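Local coordinates for N-terminal acetyltransferase-like protein (Chaetomium thermophilum, PDB 5NNP) that probably serves as the tetratricopeptide-repeat auxiliary subunit of an N-terminal acetyltransferase complex of the NatA type, at residues Y21-E34 and T46-G58. Numbering follows the deposited sequence.
Sequences YEDKQYKRGLKAAE and TMSMKALILNAQG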
# COMPACT_ATOMS: atom_id res chain seq x y z
N TYR A 21 34.86 -6.43 19.09
CA TYR A 21 33.49 -6.66 18.68
C TYR A 21 33.05 -5.63 17.64
O TYR A 21 32.43 -5.96 16.63
CB TYR A 21 32.55 -6.64 19.90
CG TYR A 21 31.09 -6.75 19.54
CD1 TYR A 21 30.26 -5.63 19.59
CD2 TYR A 21 30.53 -7.96 19.14
CE1 TYR A 21 28.91 -5.72 19.27
CE2 TYR A 21 29.19 -8.07 18.81
CZ TYR A 21 28.38 -6.94 18.88
OH TYR A 21 27.04 -7.01 18.56
N GLU A 22 33.40 -4.37 17.90
CA GLU A 22 33.07 -3.27 17.00
C GLU A 22 33.91 -3.31 15.73
O GLU A 22 33.68 -2.53 14.81
CB GLU A 22 33.26 -1.93 17.71
CG GLU A 22 32.27 -1.68 18.84
CD GLU A 22 32.28 -0.23 19.30
OE1 GLU A 22 32.48 0.01 20.51
OE2 GLU A 22 32.09 0.67 18.45
N ASP A 23 34.88 -4.22 15.69
CA ASP A 23 35.70 -4.42 14.50
C ASP A 23 35.36 -5.77 13.85
O ASP A 23 36.04 -6.21 12.92
CB ASP A 23 37.19 -4.34 14.84
CG ASP A 23 37.58 -3.00 15.44
OD1 ASP A 23 36.82 -2.02 15.27
OD2 ASP A 23 38.64 -2.92 16.10
N LYS A 24 34.31 -6.41 14.37
CA LYS A 24 33.84 -7.69 13.86
C LYS A 24 34.92 -8.77 13.93
O LYS A 24 34.87 -9.77 13.21
CB LYS A 24 33.34 -7.54 12.42
CG LYS A 24 32.10 -6.67 12.30
CD LYS A 24 31.63 -6.56 10.85
CE LYS A 24 30.40 -5.67 10.72
NZ LYS A 24 30.02 -5.45 9.30
N GLN A 25 35.90 -8.56 14.81
CA GLN A 25 36.94 -9.55 15.08
C GLN A 25 36.53 -10.45 16.24
O GLN A 25 36.96 -10.27 17.39
CB GLN A 25 38.28 -8.86 15.38
CG GLN A 25 38.87 -8.10 14.20
CD GLN A 25 39.23 -9.01 13.03
OE1 GLN A 25 40.28 -9.64 13.01
NE2 GLN A 25 38.34 -9.07 12.03
N TYR A 26 35.68 -11.43 15.93
CA TYR A 26 35.12 -12.35 16.91
C TYR A 26 36.17 -13.15 17.67
O TYR A 26 36.16 -13.21 18.90
CB TYR A 26 34.15 -13.31 16.22
CG TYR A 26 33.02 -12.61 15.50
CD1 TYR A 26 32.43 -13.17 14.37
CD2 TYR A 26 32.55 -11.38 15.94
CE1 TYR A 26 31.39 -12.53 13.71
CE2 TYR A 26 31.51 -10.73 15.29
CZ TYR A 26 30.94 -11.31 14.18
OH TYR A 26 29.91 -10.67 13.53
N LYS A 27 37.08 -13.76 16.92
CA LYS A 27 38.14 -14.56 17.50
C LYS A 27 39.03 -13.73 18.43
O LYS A 27 39.32 -14.14 19.55
CB LYS A 27 38.98 -15.21 16.39
CG LYS A 27 38.16 -16.10 15.46
CD LYS A 27 37.22 -16.99 16.25
CE LYS A 27 36.48 -17.97 15.35
NZ LYS A 27 35.71 -18.96 16.15
N ARG A 28 39.45 -12.56 17.95
CA ARG A 28 40.27 -11.66 18.75
C ARG A 28 39.56 -11.23 20.04
O ARG A 28 40.21 -10.90 21.03
CB ARG A 28 40.67 -10.43 17.92
CG ARG A 28 41.86 -10.66 17.00
CD ARG A 28 41.99 -9.56 15.95
NE ARG A 28 41.72 -8.23 16.51
CZ ARG A 28 41.73 -7.10 15.81
NH1 ARG A 28 41.47 -5.95 16.40
NH2 ARG A 28 42.01 -7.13 14.51
N GLY A 29 38.22 -11.25 20.01
CA GLY A 29 37.41 -10.85 21.16
C GLY A 29 37.02 -11.99 22.09
O GLY A 29 37.08 -11.85 23.31
N LEU A 30 36.59 -13.11 21.51
CA LEU A 30 36.30 -14.32 22.28
C LEU A 30 37.52 -14.80 23.08
O LEU A 30 37.43 -14.96 24.30
CB LEU A 30 35.83 -15.44 21.35
CG LEU A 30 34.45 -15.23 20.75
CD1 LEU A 30 34.20 -16.20 19.61
CD2 LEU A 30 33.38 -15.38 21.84
N LYS A 31 38.64 -15.03 22.39
CA LYS A 31 39.87 -15.48 23.04
C LYS A 31 40.24 -14.55 24.19
O LYS A 31 40.81 -14.98 25.20
CB LYS A 31 41.03 -15.56 22.04
CG LYS A 31 40.81 -16.50 20.87
CD LYS A 31 41.91 -16.34 19.83
CE LYS A 31 41.57 -17.04 18.52
NZ LYS A 31 42.46 -16.62 17.41
N ALA A 32 39.92 -13.27 24.03
CA ALA A 32 40.18 -12.27 25.05
C ALA A 32 39.22 -12.43 26.22
O ALA A 32 39.64 -12.48 27.37
CB ALA A 32 40.06 -10.87 24.46
N ALA A 33 37.92 -12.50 25.92
CA ALA A 33 36.90 -12.66 26.95
C ALA A 33 37.08 -13.96 27.74
O ALA A 33 36.86 -13.99 28.95
CB ALA A 33 35.51 -12.62 26.34
N GLU A 34 37.50 -15.02 27.06
CA GLU A 34 37.70 -16.30 27.71
C GLU A 34 38.80 -16.23 28.76
O GLU A 34 38.82 -17.03 29.70
CB GLU A 34 38.04 -17.39 26.69
CG GLU A 34 37.28 -18.68 26.94
CD GLU A 34 35.78 -18.48 26.88
OE1 GLU A 34 35.32 -17.50 26.26
OE2 GLU A 34 35.04 -19.31 27.47
N THR A 46 31.03 -9.42 31.07
CA THR A 46 31.80 -10.15 30.08
C THR A 46 30.97 -11.26 29.42
O THR A 46 31.08 -11.48 28.21
CB THR A 46 33.07 -10.76 30.72
OG1 THR A 46 33.91 -9.70 31.20
CG2 THR A 46 33.86 -11.57 29.69
N MET A 47 30.14 -11.94 30.20
CA MET A 47 29.33 -13.02 29.64
C MET A 47 28.38 -12.46 28.58
O MET A 47 28.19 -13.08 27.53
CB MET A 47 28.54 -13.72 30.74
CG MET A 47 29.38 -14.23 31.89
SD MET A 47 28.35 -14.99 33.17
CE MET A 47 27.53 -16.26 32.21
N SER A 48 27.80 -11.30 28.87
CA SER A 48 26.91 -10.60 27.93
C SER A 48 27.63 -10.21 26.64
O SER A 48 27.08 -10.36 25.55
CB SER A 48 26.32 -9.34 28.57
OG SER A 48 25.55 -9.65 29.72
N MET A 49 28.85 -9.70 26.77
CA MET A 49 29.65 -9.32 25.61
C MET A 49 29.98 -10.52 24.75
O MET A 49 30.10 -10.42 23.53
CB MET A 49 30.94 -8.63 26.05
CG MET A 49 30.73 -7.24 26.59
SD MET A 49 29.82 -6.23 25.41
CE MET A 49 30.85 -6.42 23.96
N LYS A 50 30.12 -11.67 25.39
CA LYS A 50 30.37 -12.92 24.68
C LYS A 50 29.09 -13.40 24.01
O LYS A 50 29.13 -13.99 22.93
CB LYS A 50 30.91 -13.98 25.65
CG LYS A 50 31.10 -15.35 25.04
CD LYS A 50 31.58 -16.33 26.10
CE LYS A 50 31.79 -17.73 25.54
NZ LYS A 50 32.29 -18.69 26.57
N ALA A 51 27.95 -13.13 24.65
CA ALA A 51 26.64 -13.48 24.13
C ALA A 51 26.35 -12.75 22.83
O ALA A 51 25.73 -13.30 21.94
CB ALA A 51 25.56 -13.17 25.15
N LEU A 52 26.82 -11.50 22.74
CA LEU A 52 26.67 -10.71 21.51
C LEU A 52 27.41 -11.35 20.35
O LEU A 52 26.83 -11.55 19.28
CB LEU A 52 27.20 -9.29 21.71
CG LEU A 52 26.26 -8.21 22.25
CD1 LEU A 52 26.96 -6.86 22.18
CD2 LEU A 52 24.95 -8.20 21.50
N ILE A 53 28.68 -11.65 20.56
CA ILE A 53 29.53 -12.25 19.54
C ILE A 53 28.97 -13.59 19.09
O ILE A 53 29.02 -13.93 17.91
CB ILE A 53 30.97 -12.42 20.03
CG1 ILE A 53 31.58 -11.06 20.38
CG2 ILE A 53 31.81 -13.13 18.98
CD1 ILE A 53 32.99 -11.13 20.95
N LEU A 54 28.43 -14.35 20.03
CA LEU A 54 27.81 -15.62 19.69
C LEU A 54 26.62 -15.40 18.76
O LEU A 54 26.49 -16.08 17.73
CB LEU A 54 27.36 -16.36 20.95
CG LEU A 54 28.49 -16.89 21.83
CD1 LEU A 54 27.93 -17.56 23.06
CD2 LEU A 54 29.38 -17.84 21.05
N ASN A 55 25.78 -14.42 19.11
CA ASN A 55 24.62 -14.07 18.29
C ASN A 55 25.04 -13.52 16.94
O ASN A 55 24.34 -13.70 15.94
CB ASN A 55 23.75 -13.05 19.03
CG ASN A 55 22.40 -12.82 18.35
OD1 ASN A 55 22.19 -11.80 17.70
ND2 ASN A 55 21.48 -13.78 18.51
N ALA A 56 26.19 -12.86 16.91
CA ALA A 56 26.73 -12.29 15.68
C ALA A 56 27.38 -13.35 14.80
O ALA A 56 28.09 -13.04 13.84
CB ALA A 56 27.73 -11.19 16.01
N GLN A 57 27.15 -14.62 15.14
CA GLN A 57 27.66 -15.73 14.34
C GLN A 57 26.71 -16.92 14.47
O GLN A 57 27.13 -18.06 14.63
CB GLN A 57 29.08 -16.11 14.78
CG GLN A 57 29.85 -17.02 13.81
CD GLN A 57 30.45 -16.28 12.61
OE1 GLN A 57 29.78 -15.47 11.97
NE2 GLN A 57 31.71 -16.57 12.31
N GLY A 58 25.41 -16.62 14.42
CA GLY A 58 24.39 -17.65 14.32
C GLY A 58 24.05 -18.41 15.59
O GLY A 58 23.04 -19.11 15.65
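Tetratricopeptide-type antiparallel helix packing near the N-terminal end of the helical solenoid brings Tyr21, Tyr26 and Leu30 against Ile53. The axes of helices 26-34 and 46-55 run at 153° to one another and approach to 10.1 Å, while Tyr21 reaches in from the end of the preceding helix, 9-22. Ile53 is a knob in a hole made by Tyr21, Tyr26, Gly29 and Leu30. Ile53 CG1 lies 3.5 Å from Tyr21 CD2. Ile53 CG2, anti to the backbone N, fits between Tyr26 and Leu30, 3.6 Å from Tyr26 CD2. Ile53 CD1 faces the Gly29-Leu30 backbone, its nearest atoms there being Leu30 N and Gly29 C. With its CG anti to the backbone N (chi1 175°), the Tyr21 side chain lies over the Leu52-Ile53 side of helix 46-55 and crosses that of Leu52 at about a right angle, Tyr21 CZ being 3.6 Å from Leu52 CD1. Met49 joins the same side, packing on Phe14 and Ile18 of helix 9-22, while Leu52 also touches Ile86 of helix 78-90. Tyr26 closes the end of the interface where helix 46-55 gives out: its ring has the carbonyl O of Lys24 over the centre of one face, its OH lies 3.0 Å from Ala56 O, and the plane of the Gln57 amide is turned 79° from that of the Tyr26 ring. An alanine in place of Tyr26 would probably open a gap beside Ile53 CG2 and strip the Tyr26 ring from Ala56 CB. At the other end of the pair, Ala33 CB meets Thr46 CG2, and beside them the extended chain of Lys50 passes Leu30 CD2 to a salt bridge with Glu34, Lys50 NZ lying 3.0 Å from Glu34 OE2 on its syn lone pair and making a weaker bond to OE1.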